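Pullulanase (PDB 2YOC) hydrolyses alpha-1,6-glucosidic linkages in pullulan and related branched alpha-glucans, and is a glycosyl hydrolase exported by a type 2 secretion system. Local coordinates at residues B[470-475]-B[546-551]; B[542-547]-B[878-883]; B[373-378]-B[474-479]; B[592-597]-B[628-633]. All coordinates share one frame; numbering follows the deposited sequence.

Contact 1 (B[470-475]-B[546-551]); sequences LATVNE and GYDPFH. With CA (calcium ion), chain K.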
loop_
_atom_site.group_PDB
_atom_site.type_symbol
_atom_site.label_atom_id
_atom_site.label_comp_id
_atom_site.label_asym_id
_atom_site.label_seq_id
_atom_site.Cartn_x
_atom_site.Cartn_y
_atom_site.Cartn_z
ATOM N N LEU B 470 -29.944 -39.407 -5.128
ATOM C CA LEU B 470 -28.728 -39.658 -4.351
ATOM C C LEU B 470 -28.510 -41.124 -4.232
ATOM O O LEU B 470 -29.453 -41.903 -4.362
ATOM C CB LEU B 470 -28.673 -38.973 -2.973
ATOM C CG LEU B 470 -29.984 -38.742 -2.247
ATOM C CD1 LEU B 470 -29.881 -39.109 -0.788
ATOM C CD2 LEU B 470 -30.447 -37.308 -2.408
ATOM N N ALA B 471 -27.259 -41.503 -4.042
ATOM C CA ALA B 471 -26.815 -42.880 -3.946
ATOM C C ALA B 471 -26.752 -43.400 -2.506
ATOM O O ALA B 471 -27.008 -44.582 -2.267
ATOM C CB ALA B 471 -25.443 -43.000 -4.603
ATOM N N THR B 472 -26.435 -42.504 -1.560
ATOM C CA THR B 472 -26.135 -42.737 -0.140
ATOM C C THR B 472 -27.267 -43.035 0.877
ATOM O O THR B 472 -27.042 -42.918 2.093
ATOM C CB THR B 472 -25.115 -41.703 0.331
ATOM O OG1 THR B 472 -25.536 -40.395 -0.091
ATOM C CG2 THR B 472 -23.729 -42.000 -0.206
ATOM N N VAL B 473 -28.446 -43.457 0.410
ATOM C CA VAL B 473 -29.523 -43.892 1.304
ATOM C C VAL B 473 -30.194 -45.081 0.619
ATOM O O VAL B 473 -30.586 -44.972 -0.549
ATOM C CB VAL B 473 -30.534 -42.792 1.735
ATOM C CG1 VAL B 473 -31.757 -43.383 2.434
ATOM C CG2 VAL B 473 -29.883 -41.744 2.626
ATOM N N ASN B 474 -30.304 -46.225 1.332
ATOM C CA ASN B 474 -30.962 -47.399 0.789
ATOM C C ASN B 474 -32.453 -47.107 0.732
ATOM O O ASN B 474 -33.061 -46.767 1.759
ATOM C CB ASN B 474 -30.674 -48.628 1.638
ATOM C CG ASN B 474 -30.965 -49.937 0.933
ATOM O OD1 ASN B 474 -32.035 -50.156 0.372
ATOM N ND2 ASN B 474 -30.021 -50.851 0.967
ATOM N N GLU B 475 -33.022 -47.179 -0.489
ATOM C CA GLU B 475 -34.440 -46.889 -0.757
ATOM C C GLU B 475 -35.355 -48.031 -0.365
ATOM O O GLU B 475 -36.574 -47.860 -0.349
ATOM C CB GLU B 475 -34.681 -46.429 -2.211
ATOM C CG GLU B 475 -33.817 -45.257 -2.640
ATOM C CD GLU B 475 -34.289 -44.479 -3.844
ATOM O OE1 GLU B 475 -34.611 -45.082 -4.893
ATOM O OE2 GLU B 475 -34.228 -43.236 -3.764
ATOM N N GLY B 546 -26.917 -35.667 0.665
ATOM C CA GLY B 546 -27.143 -36.240 -0.656
ATOM C C GLY B 546 -26.222 -35.789 -1.758
ATOM O O GLY B 546 -26.555 -35.978 -2.927
ATOM N N TYR B 547 -25.056 -35.212 -1.419
ATOM C CA TYR B 547 -24.079 -34.725 -2.407
ATOM C C TYR B 547 -23.275 -35.914 -3.006
ATOM O O TYR B 547 -22.031 -35.932 -3.012
ATOM C CB TYR B 547 -23.190 -33.642 -1.762
ATOM C CG TYR B 547 -23.940 -32.384 -1.345
ATOM C CD1 TYR B 547 -24.095 -31.321 -2.222
ATOM C CD2 TYR B 547 -24.450 -32.239 -0.051
ATOM C CE1 TYR B 547 -24.759 -30.155 -1.839
ATOM C CE2 TYR B 547 -25.125 -31.075 0.341
ATOM C CZ TYR B 547 -25.268 -30.035 -0.555
ATOM O OH TYR B 547 -25.958 -28.906 -0.198
ATOM N N ASP B 548 -24.027 -36.933 -3.494
ATOM C CA ASP B 548 -23.568 -38.220 -4.037
ATOM C C ASP B 548 -24.502 -38.596 -5.197
ATOM O O ASP B 548 -25.429 -39.406 -5.035
ATOM C CB ASP B 548 -23.617 -39.289 -2.923
ATOM C CG ASP B 548 -23.013 -38.817 -1.602
ATOM O OD1 ASP B 548 -21.761 -38.720 -1.526
ATOM O OD2 ASP B 548 -23.798 -38.455 -0.673
ATOM N N PRO B 549 -24.311 -37.969 -6.378
ATOM C CA PRO B 549 -25.238 -38.234 -7.504
ATOM C C PRO B 549 -25.212 -39.632 -8.082
ATOM O O PRO B 549 -24.146 -40.128 -8.464
ATOM C CB PRO B 549 -24.825 -37.212 -8.570
ATOM C CG PRO B 549 -23.931 -36.228 -7.878
ATOM C CD PRO B 549 -23.296 -36.954 -6.740
ATOM N N PHE B 550 -26.397 -40.257 -8.168
ATOM C CA PHE B 550 -26.604 -41.573 -8.808
ATOM C C PHE B 550 -27.173 -41.272 -10.223
ATOM O O PHE B 550 -26.540 -41.614 -11.239
ATOM C CB PHE B 550 -27.580 -42.429 -7.982
ATOM C CG PHE B 550 -27.505 -43.922 -8.167
ATOM C CD1 PHE B 550 -26.776 -44.485 -9.218
ATOM C CD2 PHE B 550 -28.174 -44.775 -7.305
ATOM C CE1 PHE B 550 -26.725 -45.876 -9.397
ATOM C CE2 PHE B 550 -28.109 -46.161 -7.484
ATOM C CZ PHE B 550 -27.375 -46.700 -8.522
ATOM N N HIS B 551 -28.330 -40.556 -10.270
ATOM C CA HIS B 551 -28.983 -40.093 -11.498
ATOM C C HIS B 551 -29.318 -38.606 -11.322
ATOM O O HIS B 551 -29.939 -38.213 -10.328
ATOM C CB HIS B 551 -30.227 -40.934 -11.824
ATOM C CG HIS B 551 -29.929 -42.389 -12.087
ATOM N ND1 HIS B 551 -29.783 -43.289 -11.055
ATOM C CD2 HIS B 551 -29.768 -43.054 -13.256
ATOM C CE1 HIS B 551 -29.544 -44.462 -11.624
ATOM N NE2 HIS B 551 -29.527 -44.370 -12.942
HETATM CA CA CA K . -31.568 -43.040 -4.483
#
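The hydroxyl OG1 of Thr472 donates to OD2 of Asp548 at 2.7 Å, reaching that oxygen from above the carboxylate plane, 46° out of it. The two side chains cross at about a right angle, and the methyl CG2 of Thr472 rests on the carboxylate carbon CG of Asp548 at 3.5 Å. CG of Asp548 stands anti to its own carbonyl carbon (chi1 -46°), which puts it beside Thr472 OG1. The carbonyl O of the same aspartate accepts from Ala471 N at 3.0 Å, nearly along the C=O axis, and also receives a CA-H contact from Leu470. Here the loop following strand 468-470, one strand beyond the second strand of the catalytic (beta/alpha)8 barrel, meets the chain leading to helix 567-582; Leu470 and Pro549 form an antiparallel non-hydrogen-bonded pair. The isobutyl group of Leu470 lies over Gly546, with CD2 3.9 Å from Gly546 CA. CB of Ala471 packs on CB of Phe550 at 4.0 Å, while Leu470 O lies at the edge of the phenyl ring. That same carbonyl oxygen binds calcium at 2.4 Å. Glu475 OE2 is a second ligand at 2.8 Å, and Asp469 and Glu556 complete the protein site.

Contact 2 (B[542-547]-B[878-883]); sequences SYNWGY and DSYDSG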
loop_
_atom_site.group_PDB
_atom_site.type_symbol
_atom_site.label_atom_id
_atom_site.label_comp_id
_atom_site.label_asym_id
_atom_site.label_seq_id
_atom_site.Cartn_x
_atom_site.Cartn_y
_atom_site.Cartn_z
ATOM N N SER B 542 -31.666 -43.024 7.227
ATOM C CA SER B 542 -32.294 -42.423 6.059
ATOM C C SER B 542 -31.707 -41.004 5.846
ATOM O O SER B 542 -32.100 -40.264 4.914
ATOM C CB SER B 542 -33.798 -42.357 6.284
ATOM O OG SER B 542 -34.372 -43.650 6.366
ATOM N N TYR B 543 -30.727 -40.653 6.710
ATOM C CA TYR B 543 -30.087 -39.347 6.735
ATOM C C TYR B 543 -28.756 -39.197 6.004
ATOM O O TYR B 543 -27.732 -39.743 6.416
ATOM C CB TYR B 543 -29.978 -38.795 8.175
ATOM C CG TYR B 543 -29.766 -37.304 8.184
ATOM C CD1 TYR B 543 -28.516 -36.755 7.898
ATOM C CD2 TYR B 543 -30.825 -36.436 8.411
ATOM C CE1 TYR B 543 -28.335 -35.374 7.813
ATOM C CE2 TYR B 543 -30.655 -35.053 8.335
ATOM C CZ TYR B 543 -29.406 -34.526 8.039
ATOM O OH TYR B 543 -29.235 -33.164 7.956
ATOM N N ASN B 544 -28.775 -38.369 4.978
ATOM C CA ASN B 544 -27.616 -37.918 4.235
ATOM C C ASN B 544 -28.036 -36.628 3.564
ATOM O O ASN B 544 -29.220 -36.471 3.246
ATOM C CB ASN B 544 -27.094 -38.919 3.213
ATOM C CG ASN B 544 -25.710 -38.532 2.742
ATOM O OD1 ASN B 544 -25.503 -37.516 2.070
ATOM N ND2 ASN B 544 -24.706 -39.267 3.159
ATOM N N TRP B 545 -27.090 -35.676 3.408
ATOM C CA TRP B 545 -27.362 -34.421 2.713
ATOM C C TRP B 545 -27.719 -34.767 1.257
ATOM O O TRP B 545 -28.743 -34.297 0.741
ATOM C CB TRP B 545 -26.132 -33.534 2.757
ATOM C CG TRP B 545 -25.863 -32.880 4.078
ATOM C CD1 TRP B 545 -26.711 -32.777 5.146
ATOM C CD2 TRP B 545 -24.685 -32.142 4.428
ATOM N NE1 TRP B 545 -26.109 -32.067 6.165
ATOM C CE2 TRP B 545 -24.866 -31.658 5.747
ATOM C CE3 TRP B 545 -23.468 -31.880 3.769
ATOM C CZ2 TRP B 545 -23.880 -30.918 6.413
ATOM C CZ3 TRP B 545 -22.479 -31.175 4.443
ATOM C CH2 TRP B 545 -22.694 -30.686 5.740
ATOM N N GLY B 546 -26.917 -35.667 0.665
ATOM C CA GLY B 546 -27.143 -36.240 -0.656
ATOM C C GLY B 546 -26.222 -35.789 -1.758
ATOM O O GLY B 546 -26.555 -35.978 -2.927
ATOM N N TYR B 547 -25.056 -35.212 -1.419
ATOM C CA TYR B 547 -24.079 -34.725 -2.407
ATOM C C TYR B 547 -23.275 -35.914 -3.006
ATOM O O TYR B 547 -22.031 -35.932 -3.012
ATOM C CB TYR B 547 -23.190 -33.642 -1.762
ATOM C CG TYR B 547 -23.940 -32.384 -1.345
ATOM C CD1 TYR B 547 -24.095 -31.321 -2.222
ATOM C CD2 TYR B 547 -24.450 -32.239 -0.051
ATOM C CE1 TYR B 547 -24.759 -30.155 -1.839
ATOM C CE2 TYR B 547 -25.125 -31.075 0.341
ATOM C CZ TYR B 547 -25.268 -30.035 -0.555
ATOM O OH TYR B 547 -25.958 -28.906 -0.198
ATOM N N ASP B 878 -19.087 -31.104 10.144
ATOM C CA ASP B 878 -19.587 -31.687 8.887
ATOM C C ASP B 878 -20.743 -32.664 9.082
ATOM O O ASP B 878 -20.586 -33.862 8.839
ATOM C CB ASP B 878 -18.434 -32.320 8.086
ATOM C CG ASP B 878 -18.646 -32.261 6.593
ATOM O OD1 ASP B 878 -19.271 -31.260 6.108
ATOM O OD2 ASP B 878 -18.142 -33.163 5.896
ATOM N N SER B 879 -21.905 -32.141 9.476
ATOM C CA SER B 879 -23.106 -32.912 9.801
ATOM C C SER B 879 -23.765 -33.767 8.713
ATOM O O SER B 879 -24.866 -34.253 8.951
ATOM C CB SER B 879 -24.129 -32.027 10.504
ATOM O OG SER B 879 -24.676 -31.060 9.627
ATOM N N TYR B 880 -23.095 -33.993 7.550
ATOM C CA TYR B 880 -23.636 -34.798 6.440
ATOM C C TYR B 880 -24.164 -36.181 6.814
ATOM O O TYR B 880 -25.200 -36.593 6.301
ATOM C CB TYR B 880 -22.726 -34.821 5.204
ATOM C CG TYR B 880 -21.551 -35.763 5.285
ATOM C CD1 TYR B 880 -20.365 -35.377 5.900
ATOM C CD2 TYR B 880 -21.606 -37.031 4.708
ATOM C CE1 TYR B 880 -19.273 -36.240 5.974
ATOM C CE2 TYR B 880 -20.518 -37.901 4.769
ATOM C CZ TYR B 880 -19.352 -37.504 5.408
ATOM O OH TYR B 880 -18.270 -38.354 5.472
ATOM N N ASP B 881 -23.461 -36.891 7.703
ATOM C CA ASP B 881 -23.940 -38.179 8.163
ATOM C C ASP B 881 -23.842 -38.215 9.663
ATOM O O ASP B 881 -23.108 -39.022 10.228
ATOM C CB ASP B 881 -23.264 -39.377 7.457
ATOM C CG ASP B 881 -24.237 -40.513 7.111
ATOM O OD1 ASP B 881 -25.290 -40.649 7.818
ATOM O OD2 ASP B 881 -23.950 -41.275 6.148
ATOM N N SER B 882 -24.536 -37.260 10.301
ATOM C CA SER B 882 -24.627 -37.132 11.752
ATOM C C SER B 882 -26.085 -37.305 12.155
ATOM O O SER B 882 -26.467 -37.049 13.303
ATOM C CB SER B 882 -24.010 -35.825 12.241
ATOM O OG SER B 882 -22.595 -35.951 12.275
ATOM N N GLY B 883 -26.867 -37.790 11.187
ATOM C CA GLY B 883 -28.264 -38.179 11.322
ATOM C C GLY B 883 -29.240 -37.192 11.908
ATOM O O GLY B 883 -28.951 -36.003 12.027
#
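Trp545, Tyr543 and Tyr880 hold most of this interface. The indole of Trp545 lies flat against the backbone of the 878-883 loop: CA of Tyr880 sits over the five-membered ring, 3.5 Å from its centroid and 13° off the normal, a CH-pi contact. CB of Tyr880 continues over the same ring system, 3.4 Å from Trp545 CE3. The side chain of Tyr880 crosses that of Trp545 at about a right angle and lies beside Asn544, pointing the same way. At the indole edge, Ser879 OG comes within 3.3 Å of Trp545 CZ2; this hydroxyl bonds to Asn887 and Lys873. Tyr543 turns one ring face to Gly883, whose CA is 3.6 Å from Tyr543 CG, while Tyr880 O lies near the plane of the Tyr543 ring. The hydroxyl of Tyr543 bonds to Asp421, and the ring of Tyr543 stacks on His418. The intervening Asn544 closes an Asx turn, its OD1 accepting from Gly546 N at 2.7 Å on an in-plane lone pair. The loop after barrel strand 860-864 is thus docked on the loop before helix 567-582. With no polar bond between the two segments, ring faces, CH groups and close packing hold them together, and the hydroxyls of Tyr543 and Ser879 are satisfied by partners elsewhere in the chain.

Contact 3 (B[373-378]-B[474-479]); sequences STNSEY and NEFSDK. With CA (calcium ion), chain K.
Two hydrogen bonds pair Asn375 with Glu475 reciprocally, each residue giving its backbone N-H to the other's side chain. Glu475 N donates to Asn375 OD1 at 3.2 Å with an N-H...O angle of 165°, although the donor stands well above the amide's carbonyl plane. The return bond, Asn375 N to Glu475 OE1, is weak at 131°. Glu475 divides its carboxylate: OE1 faces Asn375, with a long, weak ion pair to Arg568, while OE2 is the calcium-binding oxygen and takes a further weak bond from Gly557. The metal and these donors would be expected to favour the charged carboxylate. Ser376 OG, near the same metal, bonds to Asp469, another calcium ligand. The contact thus joins the turn between strands 371-372 and 379-380, in the antiparallel sheet that begins at strand 286-290, to the loop after strand 468-470, in the Ins family region. In that loop Asn474 forms an Asx turn, its OD1 accepting from Phe476 N at 2.9 Å through a lone pair in the amide plane; its amide is stacked with that of Asn375, the planes 7° apart. Thr374 CG2 lies over one face of the Phe476 ring, 3.8 Å from the centroid. Glu377 OE2 comes up at the ring edge, 3.3 Å from Phe476 CE2.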
loop_
_atom_site.group_PDB
_atom_site.type_symbol
_atom_site.label_atom_id
_atom_site.label_comp_id
_atom_site.label_asym_id
_atom_site.label_seq_id
_atom_site.Cartn_x
_atom_site.Cartn_y
_atom_site.Cartn_z
ATOM N N SER B 373 -36.845 -47.500 -10.579
ATOM C CA SER B 373 -37.395 -48.511 -9.651
ATOM C C SER B 373 -36.773 -48.204 -8.256
ATOM O O SER B 373 -35.973 -47.265 -8.150
ATOM C CB SER B 373 -36.973 -49.906 -10.096
ATOM O OG SER B 373 -35.570 -50.063 -9.969
ATOM N N THR B 374 -37.104 -48.994 -7.201
ATOM C CA THR B 374 -36.540 -48.786 -5.854
ATOM C C THR B 374 -35.017 -48.977 -5.886
ATOM O O THR B 374 -34.526 -49.929 -6.508
ATOM C CB THR B 374 -37.232 -49.692 -4.820
ATOM O OG1 THR B 374 -38.634 -49.468 -4.871
ATOM C CG2 THR B 374 -36.740 -49.463 -3.393
ATOM N N ASN B 375 -34.289 -48.044 -5.239
ATOM C CA ASN B 375 -32.827 -47.995 -5.138
ATOM C C ASN B 375 -32.096 -47.846 -6.501
ATOM O O ASN B 375 -30.911 -48.200 -6.645
ATOM C CB ASN B 375 -32.250 -49.085 -4.207
ATOM C CG ASN B 375 -31.066 -48.645 -3.353
ATOM O OD1 ASN B 375 -30.974 -47.502 -2.888
ATOM N ND2 ASN B 375 -30.127 -49.549 -3.127
ATOM N N SER B 376 -32.838 -47.273 -7.497
ATOM C CA SER B 376 -32.378 -46.920 -8.838
ATOM C C SER B 376 -31.771 -48.091 -9.619
ATOM O O SER B 376 -30.904 -47.892 -10.473
ATOM C CB SER B 376 -31.428 -45.725 -8.751
ATOM O OG SER B 376 -31.869 -44.808 -7.756
ATOM N N GLU B 377 -32.257 -49.310 -9.343
ATOM C CA GLU B 377 -31.758 -50.536 -9.981
ATOM C C GLU B 377 -32.098 -50.608 -11.461
ATOM O O GLU B 377 -31.309 -51.161 -12.238
ATOM C CB GLU B 377 -32.272 -51.794 -9.279
ATOM C CG GLU B 377 -31.808 -51.940 -7.843
ATOM C CD GLU B 377 -32.416 -53.122 -7.112
ATOM O OE1 GLU B 377 -33.406 -53.695 -7.626
ATOM O OE2 GLU B 377 -31.910 -53.466 -6.019
ATOM N N TYR B 378 -33.290 -50.096 -11.841
ATOM C CA TYR B 378 -33.777 -50.089 -13.225
ATOM C C TYR B 378 -34.323 -48.717 -13.579
ATOM O O TYR B 378 -35.002 -48.078 -12.760
ATOM C CB TYR B 378 -34.902 -51.121 -13.444
ATOM C CG TYR B 378 -34.563 -52.552 -13.095
ATOM C CD1 TYR B 378 -34.636 -53.006 -11.779
ATOM C CD2 TYR B 378 -34.275 -53.483 -14.090
ATOM C CE1 TYR B 378 -34.349 -54.330 -11.454
ATOM C CE2 TYR B 378 -34.045 -54.824 -13.784
ATOM C CZ TYR B 378 -34.069 -55.243 -12.462
ATOM O OH TYR B 378 -33.799 -56.562 -12.150
ATOM N N ASN B 474 -30.304 -46.225 1.332
ATOM C CA ASN B 474 -30.962 -47.399 0.789
ATOM C C ASN B 474 -32.453 -47.107 0.732
ATOM O O ASN B 474 -33.061 -46.767 1.759
ATOM C CB ASN B 474 -30.674 -48.628 1.638
ATOM C CG ASN B 474 -30.965 -49.937 0.933
ATOM O OD1 ASN B 474 -32.035 -50.156 0.372
ATOM N ND2 ASN B 474 -30.021 -50.851 0.967
ATOM N N GLU B 475 -33.022 -47.179 -0.489
ATOM C CA GLU B 475 -34.440 -46.889 -0.757
ATOM C C GLU B 475 -35.355 -48.031 -0.365
ATOM O O GLU B 475 -36.574 -47.860 -0.349
ATOM C CB GLU B 475 -34.681 -46.429 -2.211
ATOM C CG GLU B 475 -33.817 -45.257 -2.640
ATOM C CD GLU B 475 -34.289 -44.479 -3.844
ATOM O OE1 GLU B 475 -34.611 -45.082 -4.893
ATOM O OE2 GLU B 475 -34.228 -43.236 -3.764
ATOM N N PHE B 476 -34.770 -49.185 -0.019
ATOM C CA PHE B 476 -35.515 -50.339 0.488
ATOM C C PHE B 476 -35.728 -50.079 1.973
ATOM O O PHE B 476 -34.748 -49.898 2.711
ATOM C CB PHE B 476 -34.744 -51.652 0.252
ATOM C CG PHE B 476 -34.633 -52.027 -1.209
ATOM C CD1 PHE B 476 -35.729 -52.536 -1.899
ATOM C CD2 PHE B 476 -33.435 -51.862 -1.900
ATOM C CE1 PHE B 476 -35.625 -52.887 -3.253
ATOM C CE2 PHE B 476 -33.331 -52.224 -3.253
ATOM C CZ PHE B 476 -34.427 -52.728 -3.920
ATOM N N SER B 477 -36.999 -49.964 2.388
ATOM C CA SER B 477 -37.369 -49.630 3.765
ATOM C C SER B 477 -36.708 -50.565 4.793
ATOM O O SER B 477 -36.054 -50.113 5.741
ATOM C CB SER B 477 -38.891 -49.605 3.927
ATOM O OG SER B 477 -39.480 -50.898 4.020
ATOM N N ASP B 478 -36.827 -51.869 4.533
ATOM C CA ASP B 478 -36.327 -52.956 5.348
ATOM C C ASP B 478 -34.816 -53.187 5.380
ATOM O O ASP B 478 -34.357 -54.095 6.055
ATOM C CB ASP B 478 -37.182 -54.186 5.096
ATOM C CG ASP B 478 -38.598 -53.948 5.663
ATOM O OD1 ASP B 478 -38.947 -52.768 5.970
ATOM O OD2 ASP B 478 -39.327 -54.929 5.866
ATOM N N LYS B 479 -34.038 -52.335 4.721
ATOM C CA LYS B 479 -32.591 -52.435 4.827
ATOM C C LYS B 479 -32.095 -51.181 5.585
ATOM O O LYS B 479 -30.894 -50.889 5.659
ATOM C CB LYS B 479 -31.948 -52.575 3.441
ATOM C CG LYS B 479 -32.146 -53.934 2.753
ATOM C CD LYS B 479 -31.284 -54.037 1.485
ATOM C CE LYS B 479 -29.790 -54.270 1.661
ATOM N NZ LYS B 479 -29.008 -53.827 0.457
HETATM CA CA CA K . -31.568 -43.040 -4.483
#

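Contact 4 (B[592-597]-B[628-633]); sequences VYNHTN and SATCCS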
loop_
_atom_site.group_PDB
_atom_site.type_symbol
_atom_site.label_atom_id
_atom_site.label_comp_id
_atom_site.label_asym_id
_atom_site.label_seq_id
_atom_site.Cartn_x
_atom_site.Cartn_y
_atom_site.Cartn_z
ATOM N N VAL B 592 -25.421 -30.966 -8.169
ATOM C CA VAL B 592 -24.062 -31.509 -7.996
ATOM C C VAL B 592 -23.514 -32.103 -9.306
ATOM O O VAL B 592 -23.457 -33.319 -9.442
ATOM C CB VAL B 592 -23.963 -32.526 -6.809
ATOM C CG1 VAL B 592 -22.511 -32.842 -6.488
ATOM C CG2 VAL B 592 -24.670 -32.020 -5.556
ATOM N N TYR B 593 -23.119 -31.273 -10.258
ATOM C CA TYR B 593 -22.594 -31.814 -11.492
ATOM C C TYR B 593 -21.083 -32.019 -11.471
ATOM O O TYR B 593 -20.544 -32.649 -12.385
ATOM C CB TYR B 593 -23.040 -30.976 -12.696
ATOM C CG TYR B 593 -24.535 -31.013 -12.900
ATOM C CD1 TYR B 593 -25.158 -32.130 -13.452
ATOM C CD2 TYR B 593 -25.335 -29.932 -12.533
ATOM C CE1 TYR B 593 -26.540 -32.184 -13.604
ATOM C CE2 TYR B 593 -26.715 -29.951 -12.738
ATOM C CZ TYR B 593 -27.316 -31.094 -13.245
ATOM O OH TYR B 593 -28.674 -31.140 -13.409
ATOM N N ASN B 594 -20.400 -31.513 -10.423
ATOM C CA ASN B 594 -18.936 -31.572 -10.298
ATOM C C ASN B 594 -18.344 -32.976 -10.174
ATOM O O ASN B 594 -17.202 -33.200 -10.597
ATOM C CB ASN B 594 -18.429 -30.636 -9.207
ATOM C CG ASN B 594 -18.864 -31.032 -7.833
ATOM O OD1 ASN B 594 -18.401 -32.029 -7.278
ATOM N ND2 ASN B 594 -19.765 -30.267 -7.251
ATOM N N HIS B 595 -19.135 -33.918 -9.633
ATOM C CA HIS B 595 -18.722 -35.295 -9.455
ATOM C C HIS B 595 -19.877 -36.269 -9.660
ATOM O O HIS B 595 -21.041 -35.872 -9.714
ATOM C CB HIS B 595 -18.093 -35.491 -8.057
ATOM C CG HIS B 595 -19.045 -35.427 -6.874
ATOM N ND1 HIS B 595 -19.260 -34.245 -6.174
ATOM C CD2 HIS B 595 -19.711 -36.423 -6.238
ATOM C CE1 HIS B 595 -20.077 -34.551 -5.178
ATOM N NE2 HIS B 595 -20.392 -35.844 -5.183
ATOM N N THR B 596 -19.537 -37.548 -9.765
ATOM C CA THR B 596 -20.456 -38.672 -9.819
ATOM C C THR B 596 -20.170 -39.417 -8.512
ATOM O O THR B 596 -19.079 -39.207 -7.956
ATOM C CB THR B 596 -20.157 -39.543 -11.033
ATOM O OG1 THR B 596 -18.808 -40.034 -10.968
ATOM C CG2 THR B 596 -20.405 -38.808 -12.345
ATOM N N ASN B 597 -21.110 -40.254 -7.995
ATOM C CA ASN B 597 -20.828 -40.955 -6.740
ATOM C C ASN B 597 -19.688 -42.012 -6.886
ATOM O O ASN B 597 -18.954 -42.260 -5.922
ATOM C CB ASN B 597 -22.098 -41.524 -6.110
ATOM C CG ASN B 597 -21.869 -42.284 -4.832
ATOM O OD1 ASN B 597 -21.647 -41.729 -3.756
ATOM N ND2 ASN B 597 -21.899 -43.576 -4.932
ATOM N N SER B 628 -10.052 -36.976 -7.714
ATOM C CA SER B 628 -10.981 -36.905 -6.582
ATOM C C SER B 628 -10.912 -35.553 -5.848
ATOM O O SER B 628 -11.210 -35.473 -4.649
ATOM C CB SER B 628 -10.724 -38.061 -5.623
ATOM O OG SER B 628 -9.364 -38.079 -5.209
ATOM N N ALA B 629 -10.549 -34.487 -6.578
ATOM C CA ALA B 629 -10.413 -33.151 -5.995
ATOM C C ALA B 629 -11.670 -32.671 -5.295
ATOM O O ALA B 629 -11.573 -32.011 -4.268
ATOM C CB ALA B 629 -9.968 -32.142 -7.042
ATOM N N THR B 630 -12.834 -33.053 -5.806
ATOM C CA THR B 630 -14.125 -32.646 -5.261
ATOM C C THR B 630 -14.538 -33.472 -4.050
ATOM O O THR B 630 -15.407 -33.049 -3.301
ATOM C CB THR B 630 -15.220 -32.750 -6.360
ATOM O OG1 THR B 630 -15.479 -34.119 -6.639
ATOM C CG2 THR B 630 -14.849 -32.020 -7.643
ATOM N N CYS B 631 -13.850 -34.607 -3.840
ATOM C CA CYS B 631 -14.079 -35.808 -3.026
ATOM C C CYS B 631 -14.402 -36.710 -4.184
ATOM O O CYS B 631 -14.534 -36.243 -5.329
ATOM C CB CYS B 631 -15.325 -35.677 -2.138
ATOM S SG CYS B 631 -16.921 -35.742 -3.054
ATOM N N CYS B 632 -14.773 -37.928 -3.887
ATOM C CA CYS B 632 -15.448 -38.745 -4.880
ATOM C C CYS B 632 -14.846 -38.820 -6.313
ATOM O O CYS B 632 -13.625 -38.865 -6.470
ATOM C CB CYS B 632 -16.926 -38.342 -4.892
ATOM S SG CYS B 632 -17.520 -37.702 -3.296
ATOM N N SER B 633 -15.701 -38.864 -7.338
ATOM C CA SER B 633 -15.283 -39.067 -8.716
ATOM C C SER B 633 -15.510 -37.867 -9.596
ATOM O O SER B 633 -16.593 -37.676 -10.143
ATOM C CB SER B 633 -15.930 -40.335 -9.273
ATOM O OG SER B 633 -15.692 -41.436 -8.403
HETATM O O HOH W 1 -16.579 -41.591 -5.334
#
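The imidazole of His595 packs one face against the disulfide between the adjacent residues Cys631 and Cys632. Cys631 SG stands over the ring centre, 4.0 Å from the centroid, and Cys632 SG covers the same face farther off the normal, its CB 3.6 Å from His595 CD2. CG of His595 sits between its backbone N and carbonyl carbon (chi1 71°). Asn594 OD1 accepts from His595 ND1 at 2.6 Å, nearly in the ring plane, while NE2 donates to Tyr547 O. Gripped at both nitrogens, the ring has its rotation fixed. The side chains of Thr630 and Asn594 run alongside each other, pointing opposite ways, with Thr630 CB 3.4 Å from Asn594 OD1; the Thr630 hydroxyl has Asp634 as a partner and passes close to His595 CB. Strand 595-596 forms a two-stranded antiparallel ribbon with strand 633-634, in which Thr596 and Ser633 are a hydrogen-bonded pair. It follows the third barrel strand, 586-591, and Asn594-His595 probably belong to the conserved Asn-His region found there in the alpha-amylase family, near the active-site end of the barrel. Thr596 N donates to Ser633 O at 3.0 Å, but the return bond is weak. Both side chains lie on one face, Thr596 OG1 being 3.4 Å from Ser633 CB and bonded to Gln617. A water joins Asn597 O to Ser633 OG.

Contacts 1, 2 and 4 gather loops that follow strands of the (beta/alpha)8 barrel, whereas contact 3 ties one of these loops to the antiparallel sheet that precedes the barrel. Contact 1 is central: its centre is about 11 Å from those of contacts 2 and 3 and about 13 Å from that of contact 4. It shares Gly546 and Tyr547 with contact 2, Asn474, Glu475 and a calcium with contact 3, and touches contact 4. The centres of contacts 3 and 4 are the farthest apart, about 22 Å. Along the chain, contact 1 opens where contact 3 closes, and contact 4 follows both; contact 2 spans contact 4. Loops after strands 461-464, 586-591 and 860-864 thus pack together at one barrel end, around 546-551.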